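Local coordinates for protein multicopper oxidase type 1 (Nitrosomonas europaea, PDB 3G5W) that binds copper and probably acts as a two-domain, laccase-like multicopper oxidase that passes electrons to oxygen from the substrates it oxidises, at residues A[143-148]-A[198-203]; A[165-170]-A[255-260]; A[247-252]-A[267-272]. All blocks are in the same frame, centred on the assembly; numbering follows the deposited sequence.

Contact 1: A[143-148]-A[198-203]; sequences LSDWVS and HVHAIH. With C1O (Cu-O linkage), chain H; C2O (Cu-O-Cu linkage), chain P.
Asp145 OD2 receives two hydrogen bonds from segment 198-203, one sound and one weak. The backbone N-H of His198 makes the sound one, from N to OD2 over 3.1 Å at 157°, arriving from above the carboxylate plane. His200 NE2 adds the weak one, 3.3 Å from Asp145 OD2. The Asp145 carboxylate and the His200 imidazole meet tip to tip, their planes 19° apart. Because His200 ND1 is bonded to Asp252 OD2, the ring lies between two carboxylates, which would probably favour its protonated form. An alanine in place of Asp145 would remove both bonds and would probably leave the His198 N-H poorly satisfied and the His200 ring less firmly oriented. Leu143 suits the apolar part of the interface: CB lies over one face of the His200 ring, 4.0 Å from its centroid, and CD1 meets Ile202 CD1 at 3.9 Å. His203 NE2 binds CU4 of the Cu-O linkage at 1.9 Å, a metal shared with His59 of the second subunit. The axes of strands 143-146 and 200-203 approach to 9.9 Å, their N-to-C directions 132° apart; the strands belong to different sheets, whose side chains pack together as in the beta sandwich of a cupredoxin domain.

Contact 2: A[165-170]-A[255-260]; sequences DYYTIN and DTHTTN
A classic beta bulge, in which Asp165 and Tyr166 both face Trp146, lies at the edge of a cupredoxin sheet here, and the following residue, Tyr167, turns its ring onto the 3-10 turn around Thr256. The two side chains that matter most, those of Tyr167 and His257, run at about a right angle to each other, yet their rings form an offset stack with centroids 4.5 Å apart and planes inclined by 28°. The overlap is at the rim: His257 CD2 sits over the tyrosine face, 3.4 Å from Tyr167 CE1. The same face also receives a CH-pi contact, with His257 CA 3.9 Å from the centroid of the Tyr167 ring. A tyrosine suits this place because its broad face can cover both the imidazole and the backbone of the turn, while its hydroxyl extends to a water. His257 suits the other side because its nitrogens remain available at the ring edge, ND1 for Asp252 and NE2 for His198, and these bonds would fix the rotation of the ring beneath the tyrosine.

Tyr166 lies differently, with CE1 against Asn260 CB at 4.0 Å. Direct packing is supplemented by bridging waters. One donates to Asp165 O and accepts from Thr259 OG1, and another, held by Thr256 O, lies 3.1 Å from Tyr167 OH. A third accepts the Tyr167 N-H and lies close to Thr259 O and to Asn260 OD1, the latter also bonded to Gly267. Thr256 OG1 is bonded to Asp197 of the second subunit. The turn itself is closed by Asp255 O, which accepts from Thr258 N and, on a lone pair in the carbonyl plane, from Thr258 OG1 at 2.7 Å.

Contact 3: A[247-252]-A[267-272]; sequences LWMIHD and GIMTTI. With C2O (Cu-O-Cu linkage), chain P.
His251 takes the crowded first torsion, with CG between the backbone N and the carbonyl carbon (chi1 66°), and this carries its ring away from strand 269-272 to the copper. NE2 binds CU2 of the Cu-O-Cu linkage at 2.0 Å, a site completed in part by His205 and by His105 of the second subunit. ND1 donates to Asp252 O at 2.9 Å from above the carbonyl plane, so both nitrogens are engaged and the rotation of the ring is fixed.

On the same face of the sheet Met249 is bent at chi2 (-54°) and chi3 (-55°), which curls its methyl across to Met269, whose CG is anti to the backbone N. Met249 CE comes within 3.4 Å of Met269 CG, tighter than usual, and Met249 SD touches Thr271 CG2; flexible, unbranched methionines can fit such an uneven space. The other face carries Trp248, Ile250, Thr270 and Ile272. There Ile250 and Thr270 lie side by side, their CG2 methyls 3.5 Å apart, beta-branched residues well suited to extended strands.

The backbones pair antiparallel. Ile250 and Thr270 exchange two bonds, Thr270 N to Ile250 O running nearly along the C=O axis at 2.8 Å. Trp248 and Ile272 exchange another pair, and Asp252 N donates to Ile268 O.

Met249 packs on Val74 of the second subunit, whereas Ile250 meets Ile202 and Thr204 of its own chain. In the five-strand sheet, strand 247-252 lies between 269-274 and 200-204, with 180-182 beyond the former and 227-230 beyond the latter.

In the fold
Following the chain from the N terminus, past the first domain, strand 137-146 is the first to take part, and contact 1 closes the loop from it to strand 200-204, joining the six-strand sheet to the sheet that holds 200-204 and 247-252. Within that span begins contact 2, which runs from edge strand 166-169 to the turn at 255-260 and so crosses contact 1. Contact 3 opens only after contact 1 has closed; it pairs 247-252 with 267-272 across a short loop containing the turn of contact 2, and therefore crosses contact 2. Asp252 is the common junction, its OD2 bonded to both His200 and His257. Together they tie the second domain's two sheets together beside the subunit interface, where contacts 1 and 3 carry copper ligands.

Contact 1: A[143-148]-A[198-203]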
loop_
_atom_site.group_PDB
_atom_site.type_symbol
_atom_site.label_atom_id
_atom_site.label_comp_id
_atom_site.label_asym_id
_atom_site.label_seq_id
_atom_site.Cartn_x
_atom_site.Cartn_y
_atom_site.Cartn_z
ATOM N N LEU A 143 10.677 9.770 5.398
ATOM C CA LEU A 143 9.346 9.785 6.000
ATOM C C LEU A 143 9.286 8.833 7.182
ATOM O O LEU A 143 9.647 7.662 7.052
ATOM C CB LEU A 143 8.294 9.378 4.956
ATOM C CG LEU A 143 8.397 10.090 3.599
ATOM C CD1 LEU A 143 7.474 9.446 2.564
ATOM C CD2 LEU A 143 8.111 11.589 3.748
ATOM N N SER A 144 8.815 9.337 8.321
ATOM C CA SER A 144 8.782 8.564 9.563
ATOM C C SER A 144 7.474 8.739 10.314
ATOM O O SER A 144 6.831 9.787 10.214
ATOM C CB SER A 144 9.927 8.979 10.485
ATOM O OG SER A 144 11.171 8.575 9.956
ATOM N N ASP A 145 7.110 7.707 11.077
ATOM C CA ASP A 145 5.888 7.687 11.888
ATOM C C ASP A 145 6.261 7.393 13.347
ATOM O O ASP A 145 7.040 6.474 13.618
ATOM C CB ASP A 145 4.936 6.621 11.340
ATOM C CG ASP A 145 4.871 6.640 9.818
ATOM O OD1 ASP A 145 4.292 7.590 9.271
ATOM O OD2 ASP A 145 5.415 5.722 9.170
ATOM N N TRP A 146 5.721 8.179 14.279
ATOM C CA TRP A 146 6.175 8.134 15.672
ATOM C C TRP A 146 5.030 7.839 16.633
ATOM O O TRP A 146 3.897 8.243 16.382
ATOM C CB TRP A 146 6.842 9.457 16.078
ATOM C CG TRP A 146 7.937 9.940 15.151
ATOM C CD1 TRP A 146 7.775 10.500 13.907
ATOM C CD2 TRP A 146 9.353 9.925 15.398
ATOM N NE1 TRP A 146 9.001 10.821 13.365
ATOM C CE2 TRP A 146 9.985 10.477 14.255
ATOM C CE3 TRP A 146 10.148 9.491 16.467
ATOM C CZ2 TRP A 146 11.375 10.619 14.158
ATOM C CZ3 TRP A 146 11.533 9.639 16.374
ATOM C CH2 TRP A 146 12.132 10.191 15.219
ATOM N N VAL A 147 5.346 7.145 17.730
ATOM C CA VAL A 147 4.394 6.849 18.808
ATOM C C VAL A 147 4.818 7.620 20.069
ATOM O O VAL A 147 5.743 7.204 20.772
ATOM C CB VAL A 147 4.324 5.328 19.107
ATOM C CG1 VAL A 147 3.310 5.028 20.220
ATOM C CG2 VAL A 147 3.954 4.534 17.841
ATOM N N SER A 148 4.145 8.737 20.351
ATOM C CA SER A 148 4.590 9.662 21.404
ATOM C C SER A 148 4.552 9.097 22.834
ATOM O O SER A 148 5.267 9.594 23.715
ATOM C CB SER A 148 3.831 10.993 21.341
ATOM O OG SER A 148 2.506 10.849 21.813
ATOM N N HIS A 198 4.487 2.968 8.243
ATOM C CA HIS A 198 3.267 3.130 7.461
ATOM C C HIS A 198 3.578 3.368 5.987
ATOM O O HIS A 198 4.667 3.838 5.630
ATOM C CB HIS A 198 2.459 4.332 7.962
ATOM C CG HIS A 198 1.841 4.146 9.314
ATOM N ND1 HIS A 198 0.855 4.982 9.796
ATOM C CD2 HIS A 198 2.063 3.231 10.287
ATOM C CE1 HIS A 198 0.499 4.590 11.007
ATOM N NE2 HIS A 198 1.215 3.529 11.327
ATOM N N VAL A 199 2.601 3.044 5.146
ATOM C CA VAL A 199 2.586 3.480 3.754
ATOM C C VAL A 199 2.271 4.986 3.728
ATOM O O VAL A 199 1.452 5.472 4.513
ATOM C CB VAL A 199 1.517 2.690 2.945
ATOM C CG1 VAL A 199 1.572 3.067 1.487
ATOM C CG2 VAL A 199 1.725 1.185 3.100
ATOM N N HIS A 200 2.942 5.724 2.852
ATOM C CA HIS A 200 2.672 7.142 2.666
ATOM C C HIS A 200 2.265 7.356 1.219
ATOM O O HIS A 200 2.731 6.634 0.339
ATOM C CB HIS A 200 3.915 7.978 2.999
ATOM C CG HIS A 200 4.459 7.712 4.366
ATOM N ND1 HIS A 200 3.925 8.283 5.502
ATOM C CD2 HIS A 200 5.461 6.905 4.785
ATOM C CE1 HIS A 200 4.581 7.843 6.562
ATOM N NE2 HIS A 200 5.517 7.005 6.154
ATOM N N ALA A 201 1.399 8.337 0.988
ATOM C CA ALA A 201 0.921 8.678 -0.359
ATOM C C ALA A 201 1.290 10.132 -0.679
ATOM O O ALA A 201 0.523 11.051 -0.378
ATOM C CB ALA A 201 -0.576 8.477 -0.441
ATOM N N ILE A 202 2.468 10.338 -1.265
ATOM C CA ILE A 202 3.008 11.684 -1.411
ATOM C C ILE A 202 2.437 12.362 -2.648
ATOM O O ILE A 202 2.710 11.954 -3.781
ATOM C CB ILE A 202 4.566 11.733 -1.414
ATOM C CG1 ILE A 202 5.153 11.095 -0.143
ATOM C CG2 ILE A 202 5.067 13.175 -1.578
ATOM C CD1 ILE A 202 4.661 11.707 1.166
ATOM N N HIS A 203 1.659 13.411 -2.399
ATOM C CA HIS A 203 0.970 14.139 -3.443
ATOM C C HIS A 203 1.550 15.552 -3.613
ATOM O O HIS A 203 1.729 16.271 -2.631
ATOM C CB HIS A 203 -0.527 14.178 -3.116
ATOM C CG HIS A 203 -1.311 15.056 -4.033
ATOM N ND1 HIS A 203 -1.314 14.883 -5.401
ATOM C CD2 HIS A 203 -2.092 16.133 -3.786
ATOM C CE1 HIS A 203 -2.069 15.814 -5.958
ATOM N NE2 HIS A 203 -2.553 16.583 -5.001
HETATM CU CU4 C1O H . -4.005 17.846 -5.153
HETATM O O3 C1O H . -3.410 18.524 -7.821
HETATM CU CU2 C2O P . -3.275 18.651 -1.249
HETATM CU CU3 C2O P . -6.516 15.354 -3.210
HETATM O O1 C2O P . -4.896 17.102 -1.973
#

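Contact 2: A[165-170]-A[255-260]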
loop_
_atom_site.group_PDB
_atom_site.type_symbol
_atom_site.label_atom_id
_atom_site.label_comp_id
_atom_site.label_asym_id
_atom_site.label_seq_id
_atom_site.Cartn_x
_atom_site.Cartn_y
_atom_site.Cartn_z
ATOM N N ASP A 165 0.979 8.968 16.356
ATOM C CA ASP A 165 0.392 10.303 16.462
ATOM C C ASP A 165 1.243 11.463 15.941
ATOM O O ASP A 165 0.772 12.594 15.920
ATOM C CB ASP A 165 -0.078 10.590 17.902
ATOM C CG ASP A 165 0.982 10.304 18.948
ATOM O OD1 ASP A 165 2.148 10.000 18.601
ATOM O OD2 ASP A 165 0.632 10.385 20.144
ATOM N N TYR A 166 2.485 11.188 15.540
ATOM C CA TYR A 166 3.322 12.197 14.874
ATOM C C TYR A 166 3.970 11.634 13.614
ATOM O O TYR A 166 4.361 10.467 13.572
ATOM C CB TYR A 166 4.379 12.806 15.818
ATOM C CG TYR A 166 3.771 13.714 16.867
ATOM C CD1 TYR A 166 3.714 15.100 16.674
ATOM C CD2 TYR A 166 3.235 13.183 18.043
ATOM C CE1 TYR A 166 3.140 15.935 17.630
ATOM C CE2 TYR A 166 2.658 14.004 19.003
ATOM C CZ TYR A 166 2.620 15.378 18.792
ATOM O OH TYR A 166 2.049 16.185 19.739
ATOM N N TYR A 167 4.059 12.481 12.591
ATOM C CA TYR A 167 4.540 12.087 11.269
ATOM C C TYR A 167 5.500 13.157 10.766
ATOM O O TYR A 167 5.203 14.342 10.850
ATOM C CB TYR A 167 3.346 11.892 10.318
ATOM C CG TYR A 167 2.305 11.017 10.961
ATOM C CD1 TYR A 167 2.401 9.624 10.890
ATOM C CD2 TYR A 167 1.272 11.573 11.719
ATOM C CE1 TYR A 167 1.467 8.805 11.528
ATOM C CE2 TYR A 167 0.334 10.762 12.357
ATOM C CZ TYR A 167 0.441 9.381 12.249
ATOM O OH TYR A 167 -0.474 8.566 12.873
ATOM N N THR A 168 6.654 12.737 10.259
ATOM C CA THR A 168 7.725 13.693 9.964
ATOM C C THR A 168 8.361 13.518 8.580
ATOM O O THR A 168 8.369 12.420 8.031
ATOM C CB THR A 168 8.854 13.650 11.043
ATOM O OG1 THR A 168 9.469 12.357 11.059
ATOM C CG2 THR A 168 8.321 13.985 12.453
ATOM N N ILE A 169 8.854 14.623 8.023
ATOM C CA ILE A 169 9.842 14.601 6.934
ATOM C C ILE A 169 11.165 15.016 7.574
ATOM O O ILE A 169 11.256 16.104 8.154
ATOM C CB ILE A 169 9.533 15.611 5.796
ATOM C CG1 ILE A 169 8.125 15.405 5.220
ATOM C CG2 ILE A 169 10.600 15.501 4.683
ATOM C CD1 ILE A 169 7.671 16.513 4.252
ATOM N N ASN A 170 12.171 14.143 7.496
ATOM C CA ASN A 170 13.484 14.395 8.131
ATOM C C ASN A 170 13.350 14.831 9.594
ATOM O O ASN A 170 13.983 15.800 10.041
ATOM C CB ASN A 170 14.308 15.395 7.316
ATOM C CG ASN A 170 14.549 14.920 5.889
ATOM O OD1 ASN A 170 14.381 13.739 5.586
ATOM N ND2 ASN A 170 14.935 15.843 5.006
ATOM N N ASP A 255 -4.826 11.167 5.262
ATOM C CA ASP A 255 -5.237 12.355 5.997
ATOM C C ASP A 255 -4.840 12.307 7.461
ATOM O O ASP A 255 -4.600 13.345 8.068
ATOM C CB ASP A 255 -6.738 12.588 5.840
ATOM C CG ASP A 255 -7.129 12.972 4.413
ATOM O OD1 ASP A 255 -6.271 13.501 3.661
ATOM O OD2 ASP A 255 -8.305 12.748 4.042
ATOM N N THR A 256 -4.745 11.096 8.007
ATOM C CA THR A 256 -4.334 10.905 9.398
ATOM C C THR A 256 -2.827 11.131 9.610
ATOM O O THR A 256 -2.361 11.132 10.747
ATOM C CB THR A 256 -4.759 9.521 9.933
ATOM O OG1 THR A 256 -4.271 8.490 9.065
ATOM C CG2 THR A 256 -6.272 9.430 10.004
ATOM N N HIS A 257 -2.084 11.339 8.518
ATOM C CA HIS A 257 -0.657 11.681 8.579
ATOM C C HIS A 257 -0.400 13.189 8.485
ATOM O O HIS A 257 0.756 13.618 8.395
ATOM C CB HIS A 257 0.140 10.968 7.470
ATOM C CG HIS A 257 0.191 9.475 7.611
ATOM N ND1 HIS A 257 0.745 8.658 6.649
ATOM C CD2 HIS A 257 -0.251 8.654 8.593
ATOM C CE1 HIS A 257 0.659 7.398 7.039
ATOM N NE2 HIS A 257 0.056 7.368 8.216
ATOM N N THR A 258 -1.468 13.982 8.477
ATOM C CA THR A 258 -1.349 15.448 8.439
ATOM C C THR A 258 -1.834 16.084 9.749
ATOM O O THR A 258 -2.277 17.241 9.782
ATOM C CB THR A 258 -2.110 16.068 7.247
ATOM O OG1 THR A 258 -3.501 15.737 7.344
ATOM C CG2 THR A 258 -1.551 15.564 5.919
ATOM N N THR A 259 -1.741 15.318 10.826
ATOM C CA THR A 259 -2.098 15.811 12.153
ATOM C C THR A 259 -0.887 15.766 13.090
ATOM O O THR A 259 -0.036 14.873 12.971
ATOM C CB THR A 259 -3.284 15.026 12.769
ATOM O OG1 THR A 259 -3.003 13.623 12.745
ATOM C CG2 THR A 259 -4.577 15.283 11.997
ATOM N N ASN A 260 -0.813 16.752 13.990
ATOM C CA ASN A 260 0.128 16.767 15.107
ATOM C C ASN A 260 -0.643 16.432 16.379
ATOM O O ASN A 260 -1.404 17.258 16.876
ATOM C CB ASN A 260 0.775 18.156 15.257
ATOM C CG ASN A 260 1.701 18.508 14.109
ATOM O OD1 ASN A 260 2.251 17.627 13.442
ATOM N ND2 ASN A 260 1.888 19.807 13.877
HETATM O O HOH W 1 -1.862 12.543 14.897
HETATM O O HOH W 2 2.644 14.977 13.085
HETATM O O HOH W 3 -2.793 10.429 13.563
#

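Contact 3: A[247-252]-A[267-272]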
loop_
_atom_site.group_PDB
_atom_site.type_symbol
_atom_site.label_atom_id
_atom_site.label_comp_id
_atom_site.label_asym_id
_atom_site.label_seq_id
_atom_site.Cartn_x
_atom_site.Cartn_y
_atom_site.Cartn_z
ATOM N N LEU A 247 2.531 28.902 -5.301
ATOM C CA LEU A 247 2.821 28.276 -4.017
ATOM C C LEU A 247 2.046 26.965 -3.989
ATOM O O LEU A 247 0.816 26.959 -4.150
ATOM C CB LEU A 247 2.430 29.198 -2.850
ATOM C CG LEU A 247 3.119 30.576 -2.816
ATOM C CD1 LEU A 247 2.608 31.421 -1.665
ATOM C CD2 LEU A 247 4.650 30.458 -2.753
ATOM N N TRP A 248 2.768 25.861 -3.807
ATOM C CA TRP A 248 2.224 24.529 -4.061
ATOM C C TRP A 248 2.454 23.570 -2.906
ATOM O O TRP A 248 3.586 23.384 -2.462
ATOM C CB TRP A 248 2.867 23.936 -5.311
ATOM C CG TRP A 248 2.748 24.789 -6.535
ATOM C CD1 TRP A 248 3.741 25.519 -7.129
ATOM C CD2 TRP A 248 1.568 25.008 -7.308
ATOM N NE1 TRP A 248 3.250 26.166 -8.242
ATOM C CE2 TRP A 248 1.918 25.867 -8.375
ATOM C CE3 TRP A 248 0.245 24.546 -7.213
ATOM C CZ2 TRP A 248 0.989 26.290 -9.335
ATOM C CZ3 TRP A 248 -0.679 24.965 -8.172
ATOM C CH2 TRP A 248 -0.297 25.820 -9.224
ATOM N N MET A 249 1.381 22.949 -2.436
ATOM C CA MET A 249 1.488 21.957 -1.373
ATOM C C MET A 249 2.135 20.680 -1.876
ATOM O O MET A 249 1.898 20.248 -3.005
ATOM C CB MET A 249 0.112 21.601 -0.806
ATOM C CG MET A 249 -0.651 22.744 -0.174
ATOM S SD MET A 249 0.214 23.673 1.120
ATOM C CE MET A 249 0.675 22.375 2.256
ATOM N N ILE A 250 2.972 20.098 -1.030
ATOM C CA ILE A 250 3.338 18.695 -1.144
ATOM C C ILE A 250 3.084 18.065 0.224
ATOM O O ILE A 250 3.517 18.597 1.246
ATOM C CB ILE A 250 4.793 18.480 -1.656
ATOM C CG1 ILE A 250 5.321 17.099 -1.246
ATOM C CG2 ILE A 250 5.725 19.585 -1.178
ATOM C CD1 ILE A 250 6.552 16.690 -2.013
ATOM N N HIS A 251 2.340 16.962 0.238
ATOM C CA HIS A 251 1.903 16.357 1.493
ATOM C C HIS A 251 1.500 14.898 1.325
ATOM O O HIS A 251 1.199 14.445 0.218
ATOM C CB HIS A 251 0.727 17.150 2.091
ATOM C CG HIS A 251 -0.524 17.091 1.271
ATOM N ND1 HIS A 251 -1.543 16.201 1.535
ATOM C CD2 HIS A 251 -0.915 17.797 0.183
ATOM C CE1 HIS A 251 -2.514 16.370 0.653
ATOM N NE2 HIS A 251 -2.158 17.329 -0.180
ATOM N N ASP A 252 1.498 14.178 2.442
ATOM C CA ASP A 252 0.963 12.834 2.489
ATOM C C ASP A 252 -0.545 12.955 2.323
ATOM O O ASP A 252 -1.197 13.761 3.008
ATOM C CB ASP A 252 1.304 12.185 3.834
ATOM C CG ASP A 252 1.118 10.683 3.823
ATOM O OD1 ASP A 252 0.327 10.159 3.002
ATOM O OD2 ASP A 252 1.761 10.022 4.655
ATOM N N GLY A 267 2.007 17.244 10.558
ATOM C CA GLY A 267 2.538 16.011 9.978
ATOM C C GLY A 267 3.373 16.193 8.725
ATOM O O GLY A 267 4.165 17.141 8.620
ATOM N N ILE A 268 3.191 15.270 7.783
ATOM C CA ILE A 268 4.008 15.188 6.566
ATOM C C ILE A 268 3.474 16.156 5.501
ATOM O O ILE A 268 2.569 15.836 4.725
ATOM C CB ILE A 268 4.137 13.713 6.059
ATOM C CG1 ILE A 268 4.915 12.883 7.093
ATOM C CG2 ILE A 268 4.852 13.649 4.697
ATOM C CD1 ILE A 268 4.829 11.361 6.921
ATOM N N MET A 269 4.054 17.347 5.491
ATOM C CA MET A 269 3.550 18.451 4.691
ATOM C C MET A 269 4.621 19.538 4.553
ATOM O O MET A 269 5.296 19.885 5.527
ATOM C CB MET A 269 2.286 18.996 5.370
ATOM C CG MET A 269 1.666 20.224 4.762
ATOM S SD MET A 269 -0.133 20.259 4.973
ATOM C CE MET A 269 -0.343 20.167 6.754
ATOM N N THR A 270 4.788 20.046 3.334
ATOM C CA THR A 270 5.539 21.283 3.105
ATOM C C THR A 270 4.974 22.011 1.875
ATOM O O THR A 270 3.909 21.638 1.364
ATOM C CB THR A 270 7.092 21.066 3.037
ATOM O OG1 THR A 270 7.755 22.339 3.058
ATOM C CG2 THR A 270 7.527 20.296 1.790
ATOM N N THR A 271 5.657 23.060 1.427
ATOM C CA THR A 271 5.269 23.752 0.198
ATOM C C THR A 271 6.442 23.881 -0.759
ATOM O O THR A 271 7.605 23.806 -0.348
ATOM C CB THR A 271 4.696 25.168 0.472
ATOM O OG1 THR A 271 5.729 26.011 1.000
ATOM C CG2 THR A 271 3.545 25.110 1.457
ATOM N N ILE A 272 6.121 24.072 -2.035
ATOM C CA ILE A 272 7.081 24.507 -3.042
ATOM C C ILE A 272 6.828 25.994 -3.298
ATOM O O ILE A 272 5.706 26.378 -3.632
ATOM C CB ILE A 272 6.907 23.725 -4.368
ATOM C CG1 ILE A 272 7.252 22.241 -4.178
ATOM C CG2 ILE A 272 7.746 24.358 -5.491
ATOM C CD1 ILE A 272 6.701 21.339 -5.284
HETATM CU CU2 C2O P . -3.275 18.651 -1.249
HETATM CU CU3 C2O P . -6.516 15.354 -3.210
HETATM O O1 C2O P . -4.896 17.102 -1.973
#